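Local coordinates for beta-lactamase-like protein (Koribacter versatilis, PDB 6B9V), which probably hydrolyses reactive FAD photoproducts as a metal-dependent diphosphatase of the PhnP family, on a metallo-beta-lactamase-like scaffold, at residues Phe153-Pro157 with Ser186-Leu190; Ser172-Asp178 with Leu193-Asp199; His226-Ile232 with Gly248-Ala252. All coordinates share one frame; numbering follows the deposited sequence.

Overall arrangement
All three contacts reach the same mixed seven-stranded sheet, one of the two large sheets of this metallo-beta-lactamase-like fold. Contact 2 pairs its adjacent parallel strands 173-176 and 195-199, and contact 3 continues through 226-230 to strand 249-251 at one margin of the sheet; their centres lie about 9 Å apart. Contact 1, centred about 10 Å from contact 2 and about 18 Å from contact 3, sets helix 184-187 and its following turn against strand 151-160. Its segments alternate along the chain with those of contact 2, whereas contact 3 comes afterwards. Beyond the ends of strands 173-176 and 226-230, contacts 2 and 3 each deliver a ligand, Asp-178 and His-231, to one shared manganese ion.

Contact 1 of 3, residues Phe153-Pro157 with Ser186-Leu190; sequences FIPVP and SMEML
Met-189 and Ser-186 make the first shell of this contact, one with a thioether laid against the strand and the other with a single short polar bond. The methyl CE of Met-189 meets both a side chain and the backbone, 3.5 Å from Ile-154 CG2 and 3.6 Å from Pro-155 O, with Val-156 CG2 a little farther off. A bend at the sulfur, chi3 72°, turns this methyl along the strand, while SD itself remains near the ring carbon CD of Pro-157. The Met-189 side chain thus runs past Val-156 in the opposite sense and touches four successive residues of the strand, Ile-154 to Pro-157.

At the other end, Ser-186 OG donates to the backbone oxygen Pro-157 O at 2.6 Å, arriving in the carbonyl plane on a lone pair. Its hydroxyl is held beside the backbone N by chi1 -67°, and OG also rests against Pro-157 CD at 3.5 Å. Between the two ends sits Val-156. Its CG1 methyl packs 3.7 Å from Ser-186 CB and is approached more loosely by Leu-190 CD1, at 4.3 Å.

The second shell is the bend in the chain that brings these groups onto one side. Met-187 to Leu-190 form a type I turn, closed by Leu-190 N to Met-187 O at 3.2 Å, and Met-189 N in addition bonds back to Ser-186 O.

Farther out, Met-189 O receives Arg-169 NH1 from strand 163-170, whose backbone also pairs with Ile-154 and Val-156. Pro-155 turns the other way, onto Tyr-166 and Tyr-168. Helix 184-187 and the turn after it pack against the sheet, touching strand 151-160 and, through Leu-190, strand 173-176 and helix 212-222.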
ATOM      1  N   PHE A 153     -16.565  15.288  16.397  1.00 25.12           N
ATOM      2  CA  PHE A 153     -16.801  14.416  15.256  1.00 21.85           C
ATOM      3  C   PHE A 153     -17.957  13.478  15.587  1.00 25.33           C
ATOM      4  O   PHE A 153     -17.834  12.600  16.432  1.00 28.15           O
ATOM      5  CB  PHE A 153     -15.540  13.616  14.909  1.00 23.37           C
ATOM      6  CG  PHE A 153     -14.517  14.396  14.138  1.00 24.69           C
ATOM      7  CD1 PHE A 153     -13.825  15.437  14.730  1.00 25.71           C
ATOM      8  CD2 PHE A 153     -14.226  14.068  12.822  1.00 24.13           C
ATOM      9  CE1 PHE A 153     -12.869  16.154  14.010  1.00 25.44           C
ATOM     10  CE2 PHE A 153     -13.281  14.782  12.098  1.00 23.04           C
ATOM     11  CZ  PHE A 153     -12.603  15.827  12.697  1.00 26.55           C
ATOM     12  N   ILE A 154     -19.085  13.675  14.926  1.00 22.19           N
ATOM     13  CA  ILE A 154     -20.305  12.936  15.239  1.00 23.13           C
ATOM     14  C   ILE A 154     -20.397  11.711  14.340  1.00 18.46           C
ATOM     15  O   ILE A 154     -20.404  11.850  13.127  1.00 22.47           O
ATOM     16  CB  ILE A 154     -21.552  13.824  15.040  1.00 19.11           C
ATOM     17  CG1 ILE A 154     -21.361  15.163  15.764  1.00 26.75           C
ATOM     18  CG2 ILE A 154     -22.806  13.110  15.527  1.00 24.14           C
ATOM     19  CD1 ILE A 154     -22.279  16.250  15.273  1.00 33.23           C
ATOM     20  N   PRO A 155     -20.451  10.511  14.932  1.00 19.99           N
ATOM     21  CA  PRO A 155     -20.643   9.306  14.115  1.00 17.65           C
ATOM     22  C   PRO A 155     -22.050   9.288  13.520  1.00 20.56           C
ATOM     23  O   PRO A 155     -23.030   9.568  14.218  1.00 24.66           O
ATOM     24  CB  PRO A 155     -20.451   8.153  15.114  1.00 23.87           C
ATOM     25  CG  PRO A 155     -19.787   8.783  16.329  1.00 29.31           C
ATOM     26  CD  PRO A 155     -20.313  10.189  16.363  1.00 26.81           C
ATOM     27  N   VAL A 156     -22.127   8.971  12.237  1.00 20.18           N
ATOM     28  CA  VAL A 156     -23.379   8.914  11.507  1.00 23.56           C
ATOM     29  C   VAL A 156     -23.555   7.504  10.973  1.00 18.33           C
ATOM     30  O   VAL A 156     -22.841   7.103  10.060  1.00 16.91           O
ATOM     31  CB  VAL A 156     -23.403   9.914  10.337  1.00 22.73           C
ATOM     32  CG1 VAL A 156     -24.743   9.819   9.570  1.00 17.38           C
ATOM     33  CG2 VAL A 156     -23.168  11.329  10.851  1.00 21.36           C
ATOM     34  N   PRO A 157     -24.474   6.737  11.562  1.00 19.46           N
ATOM     35  CA  PRO A 157     -24.635   5.358  11.091  1.00 18.54           C
ATOM     36  C   PRO A 157     -25.080   5.303   9.639  1.00 23.02           C
ATOM     37  O   PRO A 157     -26.018   6.009   9.269  1.00 20.40           O
ATOM     38  CB  PRO A 157     -25.714   4.789  12.016  1.00 21.57           C
ATOM     39  CG  PRO A 157     -25.668   5.688  13.269  1.00 23.91           C
ATOM     40  CD  PRO A 157     -25.308   7.041  12.743  1.00 21.43           C
ATOM     41  N   SER A 186     -30.348   9.037  10.346  1.00 22.75           N
ATOM     42  CA  SER A 186     -29.075   9.593   9.899  1.00 22.92           C
ATOM     43  C   SER A 186     -29.258  10.703   8.863  1.00 19.25           C
ATOM     44  O   SER A 186     -28.474  11.659   8.825  1.00 20.75           O
ATOM     45  CB  SER A 186     -28.154   8.501   9.318  1.00 19.08           C
ATOM     46  OG  SER A 186     -27.747   7.587  10.317  1.00 20.71           O
ATOM     47  N   MET A 187     -30.280  10.585   8.020  1.00 21.33           N
ATOM     48  CA  MET A 187     -30.548  11.629   7.043  1.00 22.68           C
ATOM     49  C   MET A 187     -30.818  12.927   7.784  1.00 24.50           C
ATOM     50  O   MET A 187     -30.417  14.013   7.335  1.00 23.80           O
ATOM     51  CB  MET A 187     -31.732  11.269   6.151  1.00 25.62           C
ATOM     52  CG  MET A 187     -31.447  10.128   5.190  1.00 22.99           C
ATOM     53  SD  MET A 187     -30.421  10.640   3.815  1.00 23.51           S
ATOM     54  CE  MET A 187     -31.605  11.575   2.838  1.00 22.22           C
ATOM     55  N   GLU A 188     -31.476  12.805   8.935  1.00 24.45           N
ATOM     56  CA  GLU A 188     -31.832  13.991   9.714  1.00 31.33           C
ATOM     57  C   GLU A 188     -30.626  14.681  10.342  1.00 27.84           C
ATOM     58  O   GLU A 188     -30.719  15.843  10.732  1.00 29.05           O
ATOM     59  CB  GLU A 188     -32.843  13.627  10.800  1.00 25.70           C
ATOM     60  CG  GLU A 188     -34.240  13.401  10.237  1.00 39.15           C
ATOM     61  CD  GLU A 188     -34.669  14.516   9.285  1.00 51.03           C
ATOM     62  OE1 GLU A 188     -34.571  15.703   9.670  1.00 60.39           O
ATOM     63  OE2 GLU A 188     -35.094  14.210   8.147  1.00 46.35           O
ATOM     64  N   MET A 189     -29.505  13.967  10.425  1.00 20.89           N
ATOM     65  CA  MET A 189     -28.267  14.493  11.009  1.00 25.66           C
ATOM     66  C   MET A 189     -27.426  15.246   9.983  1.00 22.87           C
ATOM     67  O   MET A 189     -26.409  15.854  10.324  1.00 23.98           O
ATOM     68  CB  MET A 189     -27.414  13.353  11.598  1.00 21.49           C
ATOM     69  CG  MET A 189     -28.096  12.522  12.694  1.00 28.18           C
ATOM     70  SD  MET A 189     -27.071  11.101  13.151  1.00 34.80           S
ATOM     71  CE  MET A 189     -25.749  11.917  14.028  1.00 30.51           C
ATOM     72  N   LEU A 190     -27.829  15.176   8.719  1.00 19.71           N
ATOM     73  CA  LEU A 190     -26.957  15.598   7.629  1.00 20.49           C
ATOM     74  C   LEU A 190     -27.460  16.830   6.886  1.00 21.23           C
ATOM     75  O   LEU A 190     -27.046  17.086   5.764  1.00 21.61           O
ATOM     76  CB  LEU A 190     -26.782  14.441   6.642  1.00 19.01           C
ATOM     77  CG  LEU A 190     -25.986  13.247   7.170  1.00 21.63           C
ATOM     78  CD1 LEU A 190     -26.025  12.115   6.143  1.00 25.47           C
ATOM     79  CD2 LEU A 190     -24.546  13.651   7.468  1.00 19.54           C
TER

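Contact 2 of 3, residues Ser172-Asp178 with Leu193-Asp199; sequences SAAYLTD and LDILFLD. With MN (manganese (II) ion), chain D; MN (manganese (II) ion), chain C.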
ATOM      1  N   SER A 172     -19.466  22.094   9.646  1.00 21.99           N
ATOM      2  CA  SER A 172     -20.314  22.194   8.457  1.00 23.87           C
ATOM      3  C   SER A 172     -19.939  21.183   7.369  1.00 22.10           C
ATOM      4  O   SER A 172     -20.377  21.320   6.221  1.00 17.62           O
ATOM      5  CB  SER A 172     -20.261  23.614   7.881  1.00 23.87           C
ATOM      6  OG  SER A 172     -18.927  23.983   7.576  1.00 27.43           O
ATOM      7  N   ALA A 173     -19.152  20.166   7.716  1.00 16.55           N
ATOM      8  CA  ALA A 173     -18.795  19.151   6.720  1.00 19.29           C
ATOM      9  C   ALA A 173     -19.205  17.737   7.155  1.00 19.58           C
ATOM     10  O   ALA A 173     -19.345  17.474   8.342  1.00 22.31           O
ATOM     11  CB  ALA A 173     -17.308  19.208   6.445  1.00 23.63           C
ATOM     12  N   ALA A 174     -19.415  16.834   6.201  1.00 16.27           N
ATOM     13  CA  ALA A 174     -19.687  15.440   6.537  1.00 15.29           C
ATOM     14  C   ALA A 174     -19.091  14.509   5.484  1.00 17.24           C
ATOM     15  O   ALA A 174     -19.035  14.820   4.291  1.00 16.38           O
ATOM     16  CB  ALA A 174     -21.193  15.185   6.701  1.00 14.62           C
ATOM     17  N   TYR A 175     -18.631  13.361   5.949  1.00 15.71           N
ATOM     18  CA  TYR A 175     -17.939  12.410   5.103  1.00 13.86           C
ATOM     19  C   TYR A 175     -18.588  11.047   5.269  1.00 15.65           C
ATOM     20  O   TYR A 175     -18.516  10.439   6.344  1.00 14.83           O
ATOM     21  CB  TYR A 175     -16.459  12.361   5.471  1.00 13.99           C
ATOM     22  CG  TYR A 175     -15.653  11.402   4.629  1.00 17.52           C
ATOM     23  CD1 TYR A 175     -15.267  11.741   3.341  1.00 11.05           C
ATOM     24  CD2 TYR A 175     -15.277  10.155   5.128  1.00 14.58           C
ATOM     25  CE1 TYR A 175     -14.505  10.854   2.555  1.00 10.61           C
ATOM     26  CE2 TYR A 175     -14.529   9.266   4.350  1.00 16.83           C
ATOM     27  CZ  TYR A 175     -14.147   9.627   3.070  1.00 13.72           C
ATOM     28  OH  TYR A 175     -13.396   8.748   2.293  1.00 15.28           O
ATOM     29  N   LEU A 176     -19.226  10.571   4.205  1.00 13.42           N
ATOM     30  CA  LEU A 176     -19.933   9.290   4.227  1.00 15.02           C
ATOM     31  C   LEU A 176     -19.521   8.423   3.053  1.00 20.88           C
ATOM     32  O   LEU A 176     -19.899   8.699   1.921  1.00 25.66           O
ATOM     33  CB  LEU A 176     -21.450   9.485   4.157  1.00 20.15           C
ATOM     34  CG  LEU A 176     -22.222   9.753   5.447  1.00 18.90           C
ATOM     35  CD1 LEU A 176     -21.892  11.105   6.005  1.00 26.11           C
ATOM     36  CD2 LEU A 176     -23.710   9.637   5.135  1.00 32.27           C
ATOM     37  N   THR A 177     -18.787   7.360   3.314  1.00 16.04           N
ATOM     38  CA  THR A 177     -18.365   6.484   2.222  1.00 16.67           C
ATOM     39  C   THR A 177     -18.867   5.069   2.475  1.00 15.14           C
ATOM     40  O   THR A 177     -19.305   4.762   3.589  1.00 15.70           O
ATOM     41  CB  THR A 177     -16.827   6.497   2.058  1.00 20.87           C
ATOM     42  OG1 THR A 177     -16.466   5.711   0.914  1.00 18.45           O
ATOM     43  CG2 THR A 177     -16.136   5.949   3.316  1.00 14.22           C
ATOM     44  N   ASP A 178     -18.819   4.218   1.442  1.00 11.90           N
ATOM     45  CA  ASP A 178     -19.160   2.799   1.582  1.00 16.39           C
ATOM     46  C   ASP A 178     -20.547   2.582   2.186  1.00 21.49           C
ATOM     47  O   ASP A 178     -20.697   1.923   3.221  1.00 18.24           O
ATOM     48  CB  ASP A 178     -18.117   2.067   2.437  1.00 15.58           C
ATOM     49  CG  ASP A 178     -16.744   1.973   1.755  1.00 15.04           C
ATOM     50  OD1 ASP A 178     -16.317   0.856   1.387  1.00 15.71           O
ATOM     51  OD2 ASP A 178     -16.111   3.021   1.594  1.00 16.09           O
ATOM     52  N   LEU A 193     -25.453  21.314   5.617  1.00 23.43           N
ATOM     53  CA  LEU A 193     -23.994  21.242   5.429  1.00 17.52           C
ATOM     54  C   LEU A 193     -23.486  22.215   4.361  1.00 17.75           C
ATOM     55  O   LEU A 193     -24.205  22.525   3.413  1.00 17.69           O
ATOM     56  CB  LEU A 193     -23.585  19.820   5.039  1.00 21.56           C
ATOM     57  CG  LEU A 193     -23.857  18.747   6.091  1.00 23.51           C
ATOM     58  CD1 LEU A 193     -23.774  17.358   5.469  1.00 22.54           C
ATOM     59  CD2 LEU A 193     -22.875  18.912   7.264  1.00 24.57           C
ATOM     60  N   ASP A 194     -22.247  22.684   4.521  1.00 20.45           N
ATOM     61  CA  ASP A 194     -21.534  23.388   3.456  1.00 22.49           C
ATOM     62  C   ASP A 194     -20.915  22.381   2.488  1.00 21.83           C
ATOM     63  O   ASP A 194     -20.892  22.593   1.271  1.00 17.95           O
ATOM     64  CB  ASP A 194     -20.420  24.281   4.019  1.00 27.88           C
ATOM     65  CG  ASP A 194     -20.943  25.530   4.679  1.00 38.94           C
ATOM     66  OD1 ASP A 194     -22.039  25.989   4.301  1.00 34.30           O
ATOM     67  OD2 ASP A 194     -20.244  26.058   5.571  1.00 50.62           O
ATOM     68  N   ILE A 195     -20.417  21.288   3.057  1.00 18.14           N
ATOM     69  CA  ILE A 195     -19.690  20.257   2.321  1.00 14.64           C
ATOM     70  C   ILE A 195     -20.197  18.872   2.706  1.00 15.68           C
ATOM     71  O   ILE A 195     -20.245  18.525   3.895  1.00 17.27           O
ATOM     72  CB  ILE A 195     -18.173  20.317   2.596  1.00 22.13           C
ATOM     73  CG1 ILE A 195     -17.581  21.631   2.093  1.00 28.45           C
ATOM     74  CG2 ILE A 195     -17.455  19.148   1.927  1.00 26.98           C
ATOM     75  CD1 ILE A 195     -16.127  21.766   2.419  1.00 35.61           C
ATOM     76  N   LEU A 196     -20.547  18.071   1.704  1.00 16.95           N
ATOM     77  CA  LEU A 196     -20.959  16.686   1.947  1.00 17.05           C
ATOM     78  C   LEU A 196     -20.263  15.712   0.991  1.00 17.38           C
ATOM     79  O   LEU A 196     -20.263  15.922  -0.223  1.00 20.37           O
ATOM     80  CB  LEU A 196     -22.475  16.556   1.804  1.00 16.50           C
ATOM     81  CG  LEU A 196     -23.062  15.141   1.854  1.00 16.86           C
ATOM     82  CD1 LEU A 196     -22.826  14.501   3.218  1.00 16.01           C
ATOM     83  CD2 LEU A 196     -24.555  15.188   1.522  1.00 14.68           C
ATOM     84  N   PHE A 197     -19.657  14.660   1.534  1.00 15.47           N
ATOM     85  CA  PHE A 197     -19.131  13.585   0.689  1.00 16.56           C
ATOM     86  C   PHE A 197     -20.065  12.383   0.749  1.00 18.64           C
ATOM     87  O   PHE A 197     -20.487  11.988   1.828  1.00 15.51           O
ATOM     88  CB  PHE A 197     -17.717  13.172   1.116  1.00 12.76           C
ATOM     89  CG  PHE A 197     -16.630  14.072   0.564  1.00 13.75           C
ATOM     90  CD1 PHE A 197     -16.489  15.366   1.033  1.00 14.50           C
ATOM     91  CD2 PHE A 197     -15.751  13.612  -0.412  1.00 16.73           C
ATOM     92  CE1 PHE A 197     -15.503  16.207   0.524  1.00 16.79           C
ATOM     93  CE2 PHE A 197     -14.761  14.445  -0.936  1.00 14.74           C
ATOM     94  CZ  PHE A 197     -14.636  15.743  -0.466  1.00 16.11           C
ATOM     95  N   LEU A 198     -20.396  11.829  -0.415  1.00 14.57           N
ATOM     96  CA  LEU A 198     -21.165  10.591  -0.521  1.00 13.86           C
ATOM     97  C   LEU A 198     -20.450   9.587  -1.407  1.00 13.73           C
ATOM     98  O   LEU A 198     -19.794   9.958  -2.367  1.00 13.37           O
ATOM     99  CB  LEU A 198     -22.564  10.838  -1.110  1.00 14.79           C
ATOM    100  CG  LEU A 198     -23.482  11.806  -0.363  1.00 17.99           C
ATOM    101  CD1 LEU A 198     -24.785  12.008  -1.171  1.00 20.82           C
ATOM    102  CD2 LEU A 198     -23.791  11.284   1.032  1.00 14.76           C
ATOM    103  N   ASP A 199     -20.633   8.315  -1.083  1.00 14.70           N
ATOM    104  CA  ASP A 199     -20.269   7.182  -1.942  1.00 14.06           C
ATOM    105  C   ASP A 199     -20.968   7.275  -3.310  1.00 20.45           C
ATOM    106  O   ASP A 199     -22.182   7.486  -3.364  1.00 17.32           O
ATOM    107  CB  ASP A 199     -20.681   5.892  -1.200  1.00 17.04           C
ATOM    108  CG  ASP A 199     -20.326   4.617  -1.943  1.00 23.36           C
ATOM    109  OD1 ASP A 199     -20.973   4.302  -2.961  1.00 23.75           O
ATOM    110  OD2 ASP A 199     -19.420   3.904  -1.471  1.00 23.53           O
TER
HETATM  111 MN    MN D 302     -16.196  -1.245   2.553  1.00 16.40          MN
HETATM  112 MN    MN C 301     -14.295   0.869   0.524  1.00 14.95          MN
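With chi1 at -178°, Asp-199 swings its carboxylate away from its own backbone N, and this carries OD2 over to Asp-178 N at 3.0 Å in a weak, bent bond. The same OD2 is also held by His-209 ND1, and OD1 by Ser-210 N, so three bonds, one of them weak, fix the carboxylate. Asp-178 has a left-handed backbone conformation just beyond the strand, and its OD1 bridges the two manganese ions, 2.2 Å from one and 2.4 Å from the other.

Behind this end the backbones run parallel. Ser-172 O is gripped twice, by Asp-194 N at 2.9 Å and by Ile-195 N, whose N-H points more directly at it. The ladder then proceeds through Ala-174 N to Ile-195 O, Phe-197 N to Ala-174 O and Leu-176 N to Phe-197 O.

On one face Tyr-175 CD1 lies 3.6 Å from Phe-197 CB, the two rings meeting obliquely with planes at 49°. On the other, the small Ala-174 CB meets Leu-193 CD1 at 3.6 Å and Leu-196 CD1 at 3.9 Å.

The strands belong to a beta-alpha-beta unit with helix 184-187. A strand end that presents an aspartate shared by both metals, with His-78, His-80, His-160, Asp-82, His-83 and His-231 completing the sites, is the hallmark of a dinuclear metallo-beta-lactamase-fold centre.

Contact 3 of 3, residues His226-Ile232 with Gly248-Ala252; sequences HTYFTHI and GIQLA. With MN (manganese (II) ion), chain C.
Thr-227 holds Gly-248 O in two ways at once, directly and through water. Thr-227 N donates to this oxygen at 2.8 Å, nearly along the C=O axis, and a water that accepts from Thr-227 OG1 at 2.8 Å donates to the same Gly-248 O. With OG1 turned beside its backbone N (chi1 -57°), the hydroxyl lies on the side where the water can span the two groups. Gly-248 has a positive phi of 87°, a conformation glycine adopts readily, and from it the chain enters strand 249-251.

From this doubly held oxygen the parallel ladder continues with Gln-250 N to Thr-227 O, Phe-229 N to Gln-250 O and Ala-252 N to Phe-229 O, all 2.9 Å long. Gln-250 curls back on its own strand: NE2 gives a fairly straight 2.7 Å bond to Ile-249 O, with the acceptor in the plane of the amide, and also reaches Asn-242 O.

Phe-229 dominates the apolar face. Its CZ approaches Ile-249 CG2 at 3.6 Å, whereas Leu-251 CD2 sits at the edge of the ring, near its plane. Leu-251 is shared, because Ile-232 CD1 meets its CB at 3.7 Å. Helix 212-222 covers this face, placing Leu-212 and Val-216 on Phe-229. On the reverse face, Tyr-228 CB touches Ala-252 CB at 4.1 Å and the Tyr-228 ring meets that of Phe-197.

Strands 226-230 and 249-251, joined through helix 238-244, make a beta-alpha-beta unit at the sheet margin. Just past the first strand, His-231 NE2 binds manganese at 2.2 Å together with Asp-82, His-83 and Asp-178, half of the dinuclear His/Asp site typical of the metallo-beta-lactamase fold.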
ATOM      1  N   HIS A 226     -22.280  22.247  -1.327  1.00 17.62           N
ATOM      2  CA  HIS A 226     -21.536  21.482  -2.325  1.00 18.14           C
ATOM      3  C   HIS A 226     -21.462  20.019  -1.922  1.00 23.29           C
ATOM      4  O   HIS A 226     -21.087  19.692  -0.784  1.00 17.10           O
ATOM      5  CB  HIS A 226     -20.123  22.046  -2.508  1.00 17.32           C
ATOM      6  CG  HIS A 226     -20.110  23.429  -3.080  1.00 31.18           C
ATOM      7  ND1 HIS A 226     -19.967  24.555  -2.300  1.00 35.96           N
ATOM      8  CD2 HIS A 226     -20.266  23.869  -4.352  1.00 37.74           C
ATOM      9  CE1 HIS A 226     -20.020  25.629  -3.067  1.00 45.16           C
ATOM     10  NE2 HIS A 226     -20.203  25.242  -4.316  1.00 43.86           N
ATOM     11  N   THR A 227     -21.813  19.141  -2.856  1.00 16.53           N
ATOM     12  CA  THR A 227     -21.754  17.712  -2.597  1.00 13.92           C
ATOM     13  C   THR A 227     -20.678  17.100  -3.508  1.00 17.13           C
ATOM     14  O   THR A 227     -20.610  17.411  -4.698  1.00 16.36           O
ATOM     15  CB  THR A 227     -23.123  17.020  -2.850  1.00 14.37           C
ATOM     16  OG1 THR A 227     -24.144  17.623  -2.036  1.00 16.43           O
ATOM     17  CG2 THR A 227     -23.040  15.532  -2.529  1.00 17.46           C
ATOM     18  N   TYR A 228     -19.840  16.246  -2.937  1.00 15.50           N
ATOM     19  CA  TYR A 228     -18.792  15.568  -3.686  1.00 13.50           C
ATOM     20  C   TYR A 228     -18.970  14.068  -3.578  1.00 14.31           C
ATOM     21  O   TYR A 228     -19.274  13.554  -2.502  1.00 16.05           O
ATOM     22  CB  TYR A 228     -17.405  15.959  -3.153  1.00 12.71           C
ATOM     23  CG  TYR A 228     -17.133  17.419  -3.346  1.00 16.01           C
ATOM     24  CD1 TYR A 228     -17.480  18.342  -2.371  1.00 24.93           C
ATOM     25  CD2 TYR A 228     -16.582  17.881  -4.524  1.00 17.45           C
ATOM     26  CE1 TYR A 228     -17.258  19.681  -2.558  1.00 26.59           C
ATOM     27  CE2 TYR A 228     -16.351  19.231  -4.718  1.00 23.40           C
ATOM     28  CZ  TYR A 228     -16.685  20.118  -3.725  1.00 27.20           C
ATOM     29  OH  TYR A 228     -16.472  21.460  -3.906  1.00 33.48           O
ATOM     30  N   PHE A 229     -18.760  13.358  -4.679  1.00 13.35           N
ATOM     31  CA  PHE A 229     -18.847  11.907  -4.642  1.00 14.79           C
ATOM     32  C   PHE A 229     -17.455  11.288  -4.543  1.00 13.93           C
ATOM     33  O   PHE A 229     -16.480  11.805  -5.113  1.00 15.18           O
ATOM     34  CB  PHE A 229     -19.562  11.357  -5.874  1.00 15.52           C
ATOM     35  CG  PHE A 229     -21.026  11.738  -5.970  1.00 14.10           C
ATOM     36  CD1 PHE A 229     -21.755  12.088  -4.839  1.00 15.37           C
ATOM     37  CD2 PHE A 229     -21.665  11.740  -7.197  1.00 16.87           C
ATOM     38  CE1 PHE A 229     -23.116  12.429  -4.938  1.00 18.30           C
ATOM     39  CE2 PHE A 229     -23.023  12.081  -7.308  1.00 21.28           C
ATOM     40  CZ  PHE A 229     -23.743  12.422  -6.179  1.00 17.41           C
ATOM     41  N   THR A 230     -17.370  10.158  -3.857  1.00 12.37           N
ATOM     42  CA  THR A 230     -16.064   9.497  -3.696  1.00 11.42           C
ATOM     43  C   THR A 230     -16.257   7.981  -3.777  1.00 12.62           C
ATOM     44  O   THR A 230     -17.377   7.513  -4.020  1.00 13.84           O
ATOM     45  CB  THR A 230     -15.399   9.926  -2.366  1.00 15.64           C
ATOM     46  OG1 THR A 230     -14.053   9.428  -2.294  1.00 16.26           O
ATOM     47  CG2 THR A 230     -16.211   9.417  -1.160  1.00 17.88           C
ATOM     48  N   HIS A 231     -15.175   7.222  -3.592  1.00 13.64           N
ATOM     49  CA  HIS A 231     -15.157   5.755  -3.747  1.00 12.52           C
ATOM     50  C   HIS A 231     -15.479   5.360  -5.198  1.00 13.26           C
ATOM     51  O   HIS A 231     -16.091   4.333  -5.466  1.00 16.57           O
ATOM     52  CB  HIS A 231     -16.126   5.075  -2.776  1.00 18.15           C
ATOM     53  CG  HIS A 231     -15.661   3.725  -2.319  1.00 17.36           C
ATOM     54  ND1 HIS A 231     -15.610   2.636  -3.158  1.00 11.63           N
ATOM     55  CD2 HIS A 231     -15.211   3.298  -1.116  1.00 13.89           C
ATOM     56  CE1 HIS A 231     -15.157   1.587  -2.488  1.00 13.39           C
ATOM     57  NE2 HIS A 231     -14.888   1.968  -1.254  1.00 13.91           N
ATOM     58  N   ILE A 232     -14.978   6.167  -6.123  1.00 15.61           N
ATOM     59  CA  ILE A 232     -15.345   6.099  -7.534  1.00 14.67           C
ATOM     60  C   ILE A 232     -14.571   5.015  -8.292  1.00 17.72           C
ATOM     61  O   ILE A 232     -13.355   4.912  -8.137  1.00 13.07           O
ATOM     62  CB  ILE A 232     -15.084   7.453  -8.209  1.00 16.83           C
ATOM     63  CG1 ILE A 232     -15.966   8.544  -7.574  1.00 17.61           C
ATOM     64  CG2 ILE A 232     -15.303   7.363  -9.727  1.00 16.25           C
ATOM     65  CD1 ILE A 232     -15.406   9.936  -7.759  1.00 11.94           C
ATOM     66  N   GLY A 248     -23.766  22.142  -8.039  1.00 24.04           N
ATOM     67  CA  GLY A 248     -23.570  21.842  -6.632  1.00 29.64           C
ATOM     68  C   GLY A 248     -23.220  20.397  -6.322  1.00 27.05           C
ATOM     69  O   GLY A 248     -23.050  20.042  -5.153  1.00 22.32           O
ATOM     70  N   ILE A 249     -23.123  19.568  -7.361  1.00 19.97           N
ATOM     71  CA  ILE A 249     -22.815  18.150  -7.209  1.00 17.56           C
ATOM     72  C   ILE A 249     -21.682  17.765  -8.160  1.00 22.84           C
ATOM     73  O   ILE A 249     -21.776  18.008  -9.359  1.00 19.96           O
ATOM     74  CB  ILE A 249     -24.071  17.273  -7.494  1.00 18.09           C
ATOM     75  CG1 ILE A 249     -25.227  17.676  -6.575  1.00 18.53           C
ATOM     76  CG2 ILE A 249     -23.762  15.807  -7.327  1.00 16.14           C
ATOM     77  CD1 ILE A 249     -26.537  16.912  -6.835  1.00 23.48           C
ATOM     78  N   GLN A 250     -20.595  17.203  -7.640  1.00 16.45           N
ATOM     79  CA  GLN A 250     -19.470  16.844  -8.512  1.00 13.75           C
ATOM     80  C   GLN A 250     -18.765  15.597  -8.003  1.00 16.21           C
ATOM     81  O   GLN A 250     -18.811  15.314  -6.805  1.00 14.57           O
ATOM     82  CB  GLN A 250     -18.451  17.994  -8.592  1.00 14.04           C
ATOM     83  CG  GLN A 250     -18.916  19.283  -9.248  1.00 23.45           C
ATOM     84  CD  GLN A 250     -18.961  19.204 -10.766  1.00 34.48           C
ATOM     85  OE1 GLN A 250     -18.000  19.581 -11.443  1.00 39.44           O
ATOM     86  NE2 GLN A 250     -20.086  18.736 -11.309  1.00 31.21           N
ATOM     87  N   LEU A 251     -18.085  14.861  -8.889  1.00 12.87           N
ATOM     88  CA  LEU A 251     -17.134  13.859  -8.415  1.00 12.25           C
ATOM     89  C   LEU A 251     -15.956  14.569  -7.759  1.00 15.59           C
ATOM     90  O   LEU A 251     -15.446  15.564  -8.301  1.00 13.00           O
ATOM     91  CB  LEU A 251     -16.613  12.971  -9.564  1.00 12.29           C
ATOM     92  CG  LEU A 251     -17.642  12.258 -10.455  1.00 16.13           C
ATOM     93  CD1 LEU A 251     -16.917  11.409 -11.498  1.00 13.81           C
ATOM     94  CD2 LEU A 251     -18.565  11.387  -9.627  1.00 19.76           C
ATOM     95  N   ALA A 252     -15.520  14.072  -6.604  1.00 12.46           N
ATOM     96  CA  ALA A 252     -14.244  14.533  -6.029  1.00 15.45           C
ATOM     97  C   ALA A 252     -13.051  14.122  -6.896  1.00 14.77           C
ATOM     98  O   ALA A 252     -13.192  13.332  -7.837  1.00 15.43           O
ATOM     99  CB  ALA A 252     -14.064  13.996  -4.618  1.00 14.37           C
TER
HETATM  100 MN    MN C 301     -14.295   0.869   0.524  1.00 14.95          MN
HETATM  101  O   HOH W   1     -25.242  19.919  -3.190  1.00 20.50           O